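Local atomic coordinates of peptide ABC transporter, peptide-binding protein (Thermus thermophilus, PDB entry 2D5W), a protein that binds oligopeptides, including a pentapeptide, and probably delivers them to an ABC transporter for uptake across the membrane. Residues F196-P199 with Q200-N203; E525-K528 with Q529-R533; W593-A596 with K597-L600. All coordinates share one frame; numbering follows the deposited sequence.

Three local contacts, each between residues that follow one another along the chain, illustrate how chemistry changes with the way a backbone is folded. Contacts 1 and 2 are partly buried, whereas contact 3 lies at the surface; no two of them share an element. Contact 1 starts the short helix 199-203, and its chemistry is mostly backbone bonding plus one leucine set over carbonyl oxygens. Contact 2, on the opposite side of the chain's centre and about 45 Å away between centres, belongs to helix 524-541 and adds paired side chains. Contact 3, about 30 Å from contact 2 between centres, is a 3-10 turn near the C-terminus, set by backbone bonds, its side chains linked largely by water.

Contact 1: residues F196-P199 with Q200-N203; sequences FATP and QALN
Phe196 meets the following turn through its carbonyl: its O lies 3.5 Å from Leu202 CD2, while its ring turns the other way, onto Ile161 and Met162 of helix 159-173. At Ala197 the carbonyl again takes part, its O being 3.8 Å from Leu202 CD1; CD2 of this leucine thus faces Phe196 O, while CD1 lies near both Ala197 O and Thr198 O.

Thr198 occupies the N-cap of helix 199-203, and the first full helical turn starts from it. Its O accepts a bond from Leu202 N (3.0 Å), and Leu202 CG sits 3.3 Å from that same O, which is therefore covered by carbon as well as gripped by an N-H. The hydroxyl, held between backbone N and carbonyl carbon (chi1 61°), rests on the methyl of Ala201, with OG1 to CB at 3.4 Å. Gln200 bends back at chi2 along the same side, bringing its OE1 to 3.7 Å from Thr198 OG1. The backbone N of Thr198 is buried here without a partner in the model.

Pro199 opens the helix as its first residue, where its lack of an N-H costs no helical bond. Pro199 O receives the N-H of Asn203 at 2.8 Å. The amide of Asn203 lies close by, but its OD1 is bonded to Trp218 N of strand 213-219, the strand on which Pro199 and Leu202 also pack.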
# COMPACT_ATOMS: atom_id res chain seq x y z
N PHE A 196 13.69 -11.62 -11.98
CA PHE A 196 12.43 -12.37 -11.95
C PHE A 196 11.20 -11.46 -11.92
O PHE A 196 10.11 -11.93 -11.59
CB PHE A 196 12.39 -13.24 -10.70
CG PHE A 196 13.52 -14.22 -10.59
CD1 PHE A 196 13.43 -15.48 -11.17
CD2 PHE A 196 14.67 -13.89 -9.88
CE1 PHE A 196 14.47 -16.40 -11.05
CE2 PHE A 196 15.72 -14.81 -9.76
CZ PHE A 196 15.62 -16.06 -10.34
N ALA A 197 11.34 -10.19 -12.29
CA ALA A 197 10.19 -9.30 -12.16
C ALA A 197 9.92 -8.29 -13.26
O ALA A 197 9.00 -7.48 -13.12
CB ALA A 197 10.26 -8.59 -10.81
N THR A 198 10.70 -8.30 -14.33
CA THR A 198 10.48 -7.36 -15.43
C THR A 198 9.62 -8.02 -16.50
O THR A 198 9.52 -9.24 -16.56
CB THR A 198 11.80 -6.92 -16.07
OG1 THR A 198 12.46 -8.07 -16.61
CG2 THR A 198 12.70 -6.23 -15.05
N PRO A 199 9.00 -7.22 -17.38
CA PRO A 199 8.14 -7.78 -18.43
C PRO A 199 8.80 -8.84 -19.31
O PRO A 199 8.25 -9.93 -19.49
CB PRO A 199 7.74 -6.54 -19.24
CG PRO A 199 7.72 -5.45 -18.20
CD PRO A 199 8.98 -5.74 -17.41
N GLN A 200 9.97 -8.54 -19.86
CA GLN A 200 10.64 -9.50 -20.73
C GLN A 200 11.00 -10.80 -20.01
O GLN A 200 10.83 -11.89 -20.56
CB GLN A 200 11.89 -8.87 -21.37
CG GLN A 200 12.98 -8.42 -20.40
CD GLN A 200 13.94 -9.54 -20.04
OE1 GLN A 200 14.79 -9.37 -19.16
NE2 GLN A 200 13.81 -10.67 -20.71
N ALA A 201 11.47 -10.69 -18.77
CA ALA A 201 11.83 -11.88 -18.00
C ALA A 201 10.60 -12.74 -17.74
O ALA A 201 10.62 -13.96 -17.94
CB ALA A 201 12.47 -11.48 -16.68
N LEU A 202 9.52 -12.10 -17.30
CA LEU A 202 8.29 -12.82 -17.00
C LEU A 202 7.66 -13.43 -18.24
O LEU A 202 7.15 -14.55 -18.19
CB LEU A 202 7.30 -11.88 -16.31
CG LEU A 202 7.74 -11.46 -14.90
CD1 LEU A 202 6.84 -10.34 -14.39
CD2 LEU A 202 7.71 -12.66 -13.96
N ASN A 203 7.71 -12.72 -19.36
CA ASN A 203 7.13 -13.24 -20.60
C ASN A 203 7.91 -14.46 -21.09
O ASN A 203 7.36 -15.29 -21.81
CB ASN A 203 7.09 -12.16 -21.68
CG ASN A 203 6.03 -11.11 -21.41
OD1 ASN A 203 5.05 -11.37 -20.70
ND2 ASN A 203 6.20 -9.93 -21.99

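Contact 2: residues E525-K528 with Q529-R533; sequences ERRK and QLFWR
The opening turns of helix 524-541 set side chains four residues apart against each other, as Lys528 and Trp532 do on one flank. Lys528 runs alongside the indole, pointing the same way, and lays its CG over the face of the five-membered ring, 3.8 Å from the centroid, in a CH-pi contact; its CD follows nearer the rim. The backbone of the same pair is joined by Trp532 N to Lys528 O (2.8 Å), the last of four i to i+4 bonds between 525-528 and 529-532.

On another flank, Gln529 uses both ends of its amide. Arg526 curls back at chi2 (53°), having left with CG anti to the backbone N, and its NH2 donates to Gln529 OE1 over 3.1 Å at 167°. The oxygen lies in the guanidinium plane, whereas the donor stands 38° out of the amide's carbonyl plane; the two flat groups are turned nearly perpendicular. Leu530 CD2 lies over one guanidinium face, toward its rim, 3.8 Å from Arg526 NH1. At the other end a water accepts from Gln529 NE2 (2.8 Å) and donates to Glu525 OE2 (2.6 Å). Arginine and water together probably restrain the rotation of the amide.

Arg527 CG meets Phe531 CD2 at the ring edge, 3.9 Å away, while Arg527 NH2 bonds to Glu521 O. Leu530 and Phe531 pack against helix 509-518, and Glu525 and Arg526 are exposed: the division of faces typical of an amphipathic helix.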
# COMPACT_ATOMS: atom_id res chain seq x y z
N GLU A 525 -8.87 -1.36 24.46
CA GLU A 525 -9.05 -0.01 24.99
C GLU A 525 -7.74 0.68 25.34
O GLU A 525 -7.55 1.85 24.99
CB GLU A 525 -9.97 -0.02 26.21
CG GLU A 525 -10.31 1.37 26.70
CD GLU A 525 -10.84 2.27 25.59
OE1 GLU A 525 -11.88 1.94 25.00
OE2 GLU A 525 -10.20 3.31 25.32
N ARG A 526 -6.84 -0.01 26.02
CA ARG A 526 -5.56 0.60 26.37
C ARG A 526 -4.78 0.90 25.10
O ARG A 526 -4.13 1.93 24.98
CB ARG A 526 -4.74 -0.31 27.29
CG ARG A 526 -3.38 0.27 27.70
CD ARG A 526 -3.52 1.67 28.28
NE ARG A 526 -2.24 2.22 28.72
CZ ARG A 526 -2.06 3.49 29.09
NH1 ARG A 526 -0.87 3.91 29.48
NH2 ARG A 526 -3.08 4.33 29.07
N ARG A 527 -4.86 -0.02 24.13
CA ARG A 527 -4.17 0.16 22.86
C ARG A 527 -4.69 1.43 22.18
O ARG A 527 -3.90 2.24 21.68
CB ARG A 527 -4.41 -1.06 21.96
CG ARG A 527 -3.74 -0.96 20.60
CD ARG A 527 -3.76 -2.30 19.89
NE ARG A 527 -5.10 -2.75 19.52
CZ ARG A 527 -5.66 -3.88 19.95
NH1 ARG A 527 -6.87 -4.20 19.54
NH2 ARG A 527 -5.02 -4.67 20.80
N LYS A 528 -6.00 1.61 22.19
CA LYS A 528 -6.61 2.79 21.58
C LYS A 528 -6.14 4.06 22.30
O LYS A 528 -5.82 5.06 21.66
CB LYS A 528 -8.13 2.69 21.63
CG LYS A 528 -8.86 3.85 20.96
CD LYS A 528 -10.37 3.76 21.15
CE LYS A 528 -10.94 2.48 20.56
NZ LYS A 528 -12.42 2.40 20.76
N GLN A 529 -6.10 4.02 23.63
CA GLN A 529 -5.67 5.19 24.40
C GLN A 529 -4.27 5.64 23.99
O GLN A 529 -4.01 6.83 23.82
CB GLN A 529 -5.68 4.89 25.90
CG GLN A 529 -7.02 4.43 26.45
CD GLN A 529 -7.00 4.20 27.95
OE1 GLN A 529 -6.03 3.67 28.50
NE2 GLN A 529 -8.07 4.58 28.62
N LEU A 530 -3.36 4.68 23.84
CA LEU A 530 -1.99 4.99 23.45
C LEU A 530 -1.94 5.55 22.03
O LEU A 530 -1.24 6.54 21.77
CB LEU A 530 -1.12 3.74 23.57
CG LEU A 530 -0.93 3.26 25.01
CD1 LEU A 530 -0.32 1.87 25.03
CD2 LEU A 530 -0.06 4.25 25.77
N PHE A 531 -2.67 4.94 21.11
CA PHE A 531 -2.69 5.43 19.73
C PHE A 531 -3.33 6.81 19.65
O PHE A 531 -2.96 7.62 18.80
CB PHE A 531 -3.44 4.45 18.83
CG PHE A 531 -2.55 3.45 18.14
CD1 PHE A 531 -1.79 3.82 17.04
CD2 PHE A 531 -2.47 2.14 18.60
CE1 PHE A 531 -0.96 2.90 16.40
CE2 PHE A 531 -1.64 1.21 17.97
CZ PHE A 531 -0.89 1.59 16.86
N TRP A 532 -4.29 7.10 20.53
CA TRP A 532 -4.93 8.40 20.53
C TRP A 532 -3.93 9.47 20.96
O TRP A 532 -3.90 10.56 20.38
CB TRP A 532 -6.16 8.40 21.45
CG TRP A 532 -7.40 7.93 20.76
CD1 TRP A 532 -7.48 7.03 19.73
CD2 TRP A 532 -8.75 8.33 21.04
NE1 TRP A 532 -8.78 6.86 19.35
CE2 TRP A 532 -9.59 7.65 20.13
CE3 TRP A 532 -9.33 9.21 21.97
CZ2 TRP A 532 -10.98 7.81 20.13
CZ3 TRP A 532 -10.71 9.38 21.96
CH2 TRP A 532 -11.52 8.68 21.04
N ARG A 533 -3.11 9.16 21.95
CA ARG A 533 -2.11 10.11 22.41
C ARG A 533 -1.08 10.32 21.30
O ARG A 533 -0.63 11.44 21.07
CB ARG A 533 -1.42 9.59 23.68
CG ARG A 533 -2.40 9.06 24.73
CD ARG A 533 -3.65 9.94 24.84
NE ARG A 533 -4.79 9.20 25.36
CZ ARG A 533 -6.04 9.66 25.35
NH1 ARG A 533 -7.02 8.92 25.85
NH2 ARG A 533 -6.31 10.85 24.84
O HOH W 1 -10.46 5.06 27.26

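Contact 3: residues W593-A596 with K597-L600; sequences WDQA and KYAL
Backbone bonds set the turn: Tyr598 N donates to Gln595 O and Ala599 N to Ala596 O, each over 3.1 Å. These successive i to i+3 links are those of a 3-10 turn, and both donors stand well above the carbonyl planes they address.

Among the rings, Tyr598 OH comes to the edge of the Trp593 indole, in its plane and 3.4 Å from CE3. A chi1 of 68° lays Lys597 CG over the centre of the Tyr598 ring.

Water supplies most of the polar joining. Further bends at chi3 and chi4 bring Lys597 NZ back toward Asp594, whose O it reaches in a weak bond. One water accepts from Lys597 N and NZ and donates to Asp594 OD2 at 2.6 Å. A second accepts from Asp594 N and Lys597 NZ and donates to Tyr598 OH at 2.9 Å. Outside the turn, that hydroxyl bonds to Asp50, Trp593 NE1 to Glu581, and Gln595 NE2 to Ala565 O.

Asp594 OD2 and Lys597 NZ stay 4.5 Å apart, beyond a salt bridge, and Asp594 OD1 forms a salt bridge with Lys591; the charged groups of Asp594 and Lys597 are probably linked mainly through the bridging water rather than by direct contact.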
# COMPACT_ATOMS: atom_id res chain seq x y z
N TRP A 593 -21.19 -13.97 -2.34
CA TRP A 593 -21.02 -12.70 -1.65
C TRP A 593 -21.88 -11.63 -2.32
O TRP A 593 -22.17 -11.73 -3.51
CB TRP A 593 -19.55 -12.26 -1.70
CG TRP A 593 -18.60 -13.28 -1.17
CD1 TRP A 593 -18.03 -14.31 -1.87
CD2 TRP A 593 -18.17 -13.43 0.18
NE1 TRP A 593 -17.27 -15.08 -1.03
CE2 TRP A 593 -17.34 -14.57 0.24
CE3 TRP A 593 -18.40 -12.71 1.36
CZ2 TRP A 593 -16.74 -15.00 1.42
CZ3 TRP A 593 -17.81 -13.14 2.54
CH2 TRP A 593 -16.99 -14.28 2.56
N ASP A 594 -22.30 -10.63 -1.55
CA ASP A 594 -23.07 -9.53 -2.11
C ASP A 594 -22.42 -8.24 -1.65
O ASP A 594 -22.18 -8.04 -0.46
CB ASP A 594 -24.53 -9.55 -1.65
CG ASP A 594 -25.35 -8.47 -2.35
OD1 ASP A 594 -25.68 -8.65 -3.54
OD2 ASP A 594 -25.64 -7.44 -1.71
N GLN A 595 -22.14 -7.36 -2.60
CA GLN A 595 -21.47 -6.10 -2.33
C GLN A 595 -22.21 -5.11 -1.44
O GLN A 595 -21.58 -4.36 -0.69
CB GLN A 595 -21.14 -5.42 -3.66
CG GLN A 595 -20.32 -4.16 -3.51
CD GLN A 595 -18.96 -4.42 -2.91
OE1 GLN A 595 -18.04 -4.86 -3.60
NE2 GLN A 595 -18.83 -4.18 -1.62
N ALA A 596 -23.54 -5.10 -1.51
CA ALA A 596 -24.34 -4.16 -0.74
C ALA A 596 -23.97 -3.93 0.73
O ALA A 596 -23.73 -2.80 1.14
CB ALA A 596 -25.82 -4.55 -0.83
N LYS A 597 -23.90 -5.01 1.50
CA LYS A 597 -23.60 -4.90 2.93
C LYS A 597 -22.24 -4.32 3.30
O LYS A 597 -22.03 -3.92 4.44
CB LYS A 597 -23.77 -6.27 3.60
CG LYS A 597 -22.74 -7.30 3.19
CD LYS A 597 -22.97 -8.63 3.88
CE LYS A 597 -24.24 -9.30 3.40
NZ LYS A 597 -24.18 -9.62 1.94
N TYR A 598 -21.31 -4.28 2.35
CA TYR A 598 -19.98 -3.76 2.61
C TYR A 598 -19.77 -2.37 2.02
O TYR A 598 -18.73 -1.74 2.24
CB TYR A 598 -18.92 -4.69 2.04
CG TYR A 598 -19.13 -6.15 2.36
CD1 TYR A 598 -18.96 -6.63 3.66
CD2 TYR A 598 -19.52 -7.04 1.37
CE1 TYR A 598 -19.17 -7.97 3.96
CE2 TYR A 598 -19.74 -8.38 1.65
CZ TYR A 598 -19.57 -8.84 2.95
OH TYR A 598 -19.80 -10.17 3.22
N ALA A 599 -20.75 -1.90 1.26
CA ALA A 599 -20.64 -0.60 0.61
C ALA A 599 -21.53 0.46 1.25
O ALA A 599 -22.42 0.15 2.04
CB ALA A 599 -20.99 -0.73 -0.86
N LEU A 600 -21.27 1.72 0.90
CA LEU A 600 -22.06 2.83 1.41
C LEU A 600 -23.49 2.68 0.89
O LEU A 600 -23.71 2.09 -0.17
CB LEU A 600 -21.48 4.16 0.93
CG LEU A 600 -20.12 4.57 1.49
CD1 LEU A 600 -19.62 5.81 0.77
CD2 LEU A 600 -20.24 4.83 2.99
O HOH W 2 -21.83 -11.13 1.36
O HOH W 3 -25.19 -7.32 0.82
O HOH W 4 -24.77 -0.52 -0.35